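Local coordinates for uncharacterized protein (Bacteroides ovatus, PDB 4FS7), which is of unknown function but, as an extracellular leucine-rich repeat protein of the BspA type, probably binds other proteins, at residues K188-P193 with Y202-C207; I122-M127 with E134-C139. One frame throughout, in Å; residues are numbered along the deposited sequence. Where two conformers were deposited one is given.

Read from the N terminus, the chain meets contact 2 first: residues 122-127 run into a short strand, 130-131, and the turn that follows brings 134-139 back to face them, closing a loop with six residues between the two segments. Contact 1 repeats the scheme further on, where 188-193 leads through strand 198-199 to 202-207 and eight residues intervene. The two loops follow one another in series and neither nest nor cross. The centres of contact 1 and contact 2 lie about 17 Å apart, and the nearest atoms of contact 1 and contact 2 about 10 Å. In each, a phenylalanine from a double turn meets two aliphatic side chains of a largely extended segment, joining the two facing segments through the buried interior of the solenoid.

Contact 1: K188-P193 with Y202-C207; sequences KSIKLP and YCFAEC
The Phe204 ring meets Ile190 at its edge, where CD1 of the isoleucine lies near the ring plane, 4.0 Å from Phe204 CE1. One face of the same ring carries Cys203 SG, 3.7 Å above the plane of Phe204 and displaced toward the rim. Leu192 approaches obliquely, its CD2 4.2 Å from Phe204 CZ, and the far end of the ring is thus shared by two aliphatic side chains. Ile190 touches with two branches: CG2 also comes within 4.1 Å of Phe204 CE1, while CG1, anti to the backbone N (chi1 -167°), carries CD1 forward to the ring. No hydrogen bond joins the segments, and the three touching residues are buried, which makes this a purely apolar contact. The backbone behind the ring is shaped by two overlapping turns, a type I turn from Tyr202 to Ala205 and a type II turn from Phe204 to Cys207, closed by Ala205 N to Tyr202 O and Cys207 N to Phe204 O. Leu176 and Leu210 also pack on Phe204. An inward phenylalanine on a turn, met by aliphatic residues from the facing segment, is consistent with the core packing of a BspA-type leucine-rich repeat solenoid.

Contact 2: I122-M127 with E134-C139; sequences ILLPLM and EAFKGC
Leu124 and Ile122 meet the outer end of the Phe136 ring at neighbouring atoms. The closer approach is that of Leu124, whose CD2 stands 3.9 Å from Phe136 CZ, obliquely placed with respect to the ring; the two side chains run alongside and antiparallel to one another. Ile122 arrives differently, crossing the phenylalanine at about a right angle and bringing CD1 to the ring edge, near its plane and 4.2 Å from Phe136 CE1. With chi1 at -158° the ethyl arm of Ile122 extends on the far side of CB from the backbone nitrogen and reaches the ring.

In the second shell, the backbone sets the direction of the phenylalanine. Phe136 ends the central pair of a type I turn from Glu134 to Lys137, whose closing bond from Lys137 N to Glu134 O is weak at 3.3 Å, and begins a type II turn to Cys139, closed by Cys139 N to Phe136 O at 3.0 Å. Gly138 takes the third position of the second turn, with positive phi, as glycine commonly does in type II turns.

Further out, the rings of Phe113 and Phe158 each meet Phe136 with planes at about 5°, and Phe141 meets it more steeply. Lys137 NZ forms a salt bridge with Glu156 OE1. With no helix in the chain, the surroundings are loops and short strands: Ile108 of strand 107-108 packs on Phe136, Ile131 of strand 130-131 touches both Leu124 and Phe136, and Ile144 of strand 143-145 packs on Ile122 and Leu124.

Contact 1: K188-P193 with Y202-C207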
# COMPACT_ATOMS: atom_id res chain seq x y z
N LYS A 188 -13.13 -1.81 2.19
CA LYS A 188 -13.18 -2.56 3.46
C LYS A 188 -12.63 -3.97 3.36
O LYS A 188 -12.20 -4.53 4.37
CB LYS A 188 -14.61 -2.58 3.99
CG LYS A 188 -14.82 -3.15 5.36
CD LYS A 188 -16.28 -3.08 5.83
CE LYS A 188 -17.05 -1.86 5.38
NZ LYS A 188 -16.61 -0.55 5.99
N SER A 189 -12.69 -4.54 2.16
CA SER A 189 -12.32 -5.92 1.93
C SER A 189 -11.68 -6.08 0.56
O SER A 189 -11.99 -5.32 -0.36
CB SER A 189 -13.58 -6.79 1.94
OG SER A 189 -14.43 -6.53 3.04
N ILE A 190 -10.88 -7.11 0.42
CA ILE A 190 -10.43 -7.54 -0.89
C ILE A 190 -10.14 -9.01 -0.85
O ILE A 190 -9.55 -9.53 0.13
CB ILE A 190 -9.19 -6.73 -1.39
CG1 ILE A 190 -8.94 -6.99 -2.88
CG2 ILE A 190 -7.99 -6.96 -0.54
CD1 ILE A 190 -7.96 -6.02 -3.52
N LYS A 191 -10.52 -9.71 -1.91
CA LYS A 191 -10.16 -11.10 -2.14
C LYS A 191 -8.91 -11.14 -3.00
O LYS A 191 -8.92 -10.74 -4.14
CB LYS A 191 -11.32 -11.84 -2.80
CG LYS A 191 -11.03 -13.31 -3.05
CD LYS A 191 -12.24 -14.09 -3.54
CE LYS A 191 -11.91 -15.59 -3.77
NZ LYS A 191 -11.19 -16.20 -2.57
N LEU A 192 -7.82 -11.64 -2.44
CA LEU A 192 -6.57 -11.68 -3.14
C LEU A 192 -6.57 -12.83 -4.13
O LEU A 192 -7.17 -13.87 -3.88
CB LEU A 192 -5.42 -11.79 -2.13
CG LEU A 192 -5.22 -10.57 -1.23
CD1 LEU A 192 -4.10 -10.87 -0.21
CD2 LEU A 192 -4.85 -9.31 -2.04
N PRO A 193 -5.84 -12.68 -5.26
CA PRO A 193 -5.69 -13.80 -6.19
C PRO A 193 -5.19 -15.02 -5.44
O PRO A 193 -4.33 -14.92 -4.57
CB PRO A 193 -4.65 -13.26 -7.18
CG PRO A 193 -4.91 -11.82 -7.21
CD PRO A 193 -5.23 -11.46 -5.79
N TYR A 202 3.69 0.00 -0.62
CA TYR A 202 2.59 0.94 -0.58
C TYR A 202 1.30 0.40 -1.17
O TYR A 202 0.37 1.18 -1.31
CB TYR A 202 2.98 2.24 -1.31
CG TYR A 202 4.12 2.96 -0.65
CD1 TYR A 202 3.93 3.76 0.47
CD2 TYR A 202 5.37 2.83 -1.15
CE1 TYR A 202 5.02 4.42 1.06
CE2 TYR A 202 6.48 3.47 -0.55
CZ TYR A 202 6.28 4.24 0.56
OH TYR A 202 7.36 4.88 1.14
N CYS A 203 1.17 -0.91 -1.40
CA CYS A 203 0.02 -1.38 -2.19
C CYS A 203 -1.34 -0.94 -1.62
O CYS A 203 -2.22 -0.53 -2.37
CB CYS A 203 0.11 -2.90 -2.33
SG CYS A 203 -1.06 -3.60 -3.46
N PHE A 204 -1.49 -1.09 -0.29
CA PHE A 204 -2.73 -0.76 0.39
C PHE A 204 -2.52 0.38 1.39
O PHE A 204 -3.36 0.60 2.25
CB PHE A 204 -3.36 -1.98 1.09
CG PHE A 204 -3.67 -3.09 0.16
CD1 PHE A 204 -4.86 -3.06 -0.60
CD2 PHE A 204 -2.82 -4.16 -0.00
CE1 PHE A 204 -5.18 -4.05 -1.46
CE2 PHE A 204 -3.16 -5.19 -0.88
CZ PHE A 204 -4.35 -5.13 -1.57
N ALA A 205 -1.47 1.18 1.21
CA ALA A 205 -1.25 2.30 2.12
C ALA A 205 -2.42 3.26 2.12
O ALA A 205 -2.90 3.61 1.06
CB ALA A 205 0.06 3.00 1.80
N GLU A 206 -2.88 3.65 3.31
CA GLU A 206 -3.96 4.61 3.46
C GLU A 206 -5.32 4.03 3.08
O GLU A 206 -6.25 4.79 2.94
CB GLU A 206 -3.67 5.94 2.74
CG GLU A 206 -2.42 6.66 3.26
CD GLU A 206 -2.24 8.08 2.70
OE1 GLU A 206 -2.97 8.51 1.76
OE2 GLU A 206 -1.35 8.79 3.23
N CYS A 207 -5.41 2.72 2.96
CA CYS A 207 -6.74 2.08 2.84
C CYS A 207 -7.26 1.93 4.28
O CYS A 207 -7.25 0.86 4.88
CB CYS A 207 -6.65 0.74 2.16
SG CYS A 207 -6.25 0.89 0.39

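Contact 2: I122-M127 with E134-C139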
# COMPACT_ATOMS: atom_id res chain seq x y z
N ILE A 122 -17.14 2.02 -14.83
CA ILE A 122 -16.60 1.60 -16.11
C ILE A 122 -16.73 0.11 -16.23
O ILE A 122 -16.65 -0.60 -15.23
CB ILE A 122 -15.11 2.08 -16.30
CG1 ILE A 122 -14.75 2.13 -17.79
CG2 ILE A 122 -14.18 1.22 -15.54
CD1 ILE A 122 -13.75 3.15 -18.19
N LEU A 123 -16.93 -0.34 -17.46
CA LEU A 123 -16.91 -1.74 -17.79
C LEU A 123 -15.74 -2.02 -18.73
O LEU A 123 -15.65 -1.49 -19.84
CB LEU A 123 -18.23 -2.16 -18.44
CG LEU A 123 -19.45 -2.04 -17.54
CD1 LEU A 123 -20.75 -2.32 -18.29
CD2 LEU A 123 -19.35 -2.95 -16.28
N LEU A 124 -14.84 -2.86 -18.31
CA LEU A 124 -13.66 -3.18 -19.09
C LEU A 124 -13.97 -4.27 -20.11
O LEU A 124 -14.77 -5.17 -19.85
CB LEU A 124 -12.51 -3.64 -18.19
CG LEU A 124 -12.06 -2.61 -17.17
CD1 LEU A 124 -11.05 -3.23 -16.19
CD2 LEU A 124 -11.51 -1.36 -17.85
N PRO A 125 -13.35 -4.20 -21.30
CA PRO A 125 -13.53 -5.25 -22.31
C PRO A 125 -13.10 -6.60 -21.80
O PRO A 125 -12.05 -6.71 -21.17
CB PRO A 125 -12.60 -4.83 -23.45
CG PRO A 125 -12.26 -3.45 -23.20
CD PRO A 125 -12.44 -3.15 -21.78
N LEU A 126 -13.89 -7.63 -22.09
CA LEU A 126 -13.57 -8.95 -21.58
C LEU A 126 -12.25 -9.48 -22.07
O LEU A 126 -11.67 -10.33 -21.39
CB LEU A 126 -14.71 -9.95 -21.80
CG LEU A 126 -15.85 -9.77 -20.79
CD1 LEU A 126 -17.02 -10.67 -21.12
CD2 LEU A 126 -15.36 -10.08 -19.38
N MSE A 127 -11.77 -9.03 -23.23
CA MSE A 127 -10.50 -9.51 -23.80
C MSE A 127 -9.33 -8.57 -23.46
O MSE A 127 -8.27 -8.65 -24.03
CB MSE A 127 -10.64 -9.74 -25.29
CG MSE A 127 -11.74 -10.78 -25.67
SE MSE A 127 -11.73 -12.47 -24.73
CE MSE A 127 -9.97 -12.63 -25.29
N GLU A 134 -1.01 4.17 -13.21
CA GLU A 134 -1.89 5.26 -12.89
C GLU A 134 -3.11 5.34 -13.81
O GLU A 134 -3.72 6.38 -13.97
CB GLU A 134 -1.15 6.59 -12.83
CG GLU A 134 -0.12 6.60 -11.70
CD GLU A 134 0.80 7.79 -11.71
OE1 GLU A 134 0.52 8.81 -12.31
OE2 GLU A 134 1.85 7.70 -11.02
N ALA A 135 -3.50 4.22 -14.41
CA ALA A 135 -4.54 4.26 -15.45
C ALA A 135 -5.86 4.84 -14.98
O ALA A 135 -6.57 5.49 -15.75
CB ALA A 135 -4.74 2.85 -16.04
N PHE A 136 -6.25 4.51 -13.74
CA PHE A 136 -7.53 4.92 -13.18
C PHE A 136 -7.35 5.76 -11.90
O PHE A 136 -8.27 5.85 -11.10
CB PHE A 136 -8.44 3.72 -12.90
CG PHE A 136 -8.82 2.97 -14.15
CD1 PHE A 136 -9.79 3.48 -15.01
CD2 PHE A 136 -8.17 1.79 -14.53
CE1 PHE A 136 -10.14 2.80 -16.14
CE2 PHE A 136 -8.54 1.13 -15.69
CZ PHE A 136 -9.52 1.66 -16.48
N LYS A 137 -6.20 6.40 -11.75
CA LYS A 137 -5.89 7.11 -10.52
C LYS A 137 -6.90 8.23 -10.28
O LYS A 137 -7.09 9.13 -11.11
CB LYS A 137 -4.46 7.62 -10.55
CG LYS A 137 -4.05 8.40 -9.31
CD LYS A 137 -2.56 8.73 -9.31
CE LYS A 137 -2.13 9.29 -7.97
NZ LYS A 137 -0.63 9.43 -7.90
N GLY A 138 -7.60 8.17 -9.16
CA GLY A 138 -8.57 9.21 -8.82
C GLY A 138 -9.97 8.99 -9.34
O GLY A 138 -10.86 9.75 -9.02
N CYS A 139 -10.20 7.95 -10.11
CA CYS A 139 -11.57 7.70 -10.59
C CYS A 139 -12.50 7.39 -9.44
O CYS A 139 -12.08 6.87 -8.42
CB CYS A 139 -11.57 6.54 -11.57
SG CYS A 139 -10.88 6.93 -13.20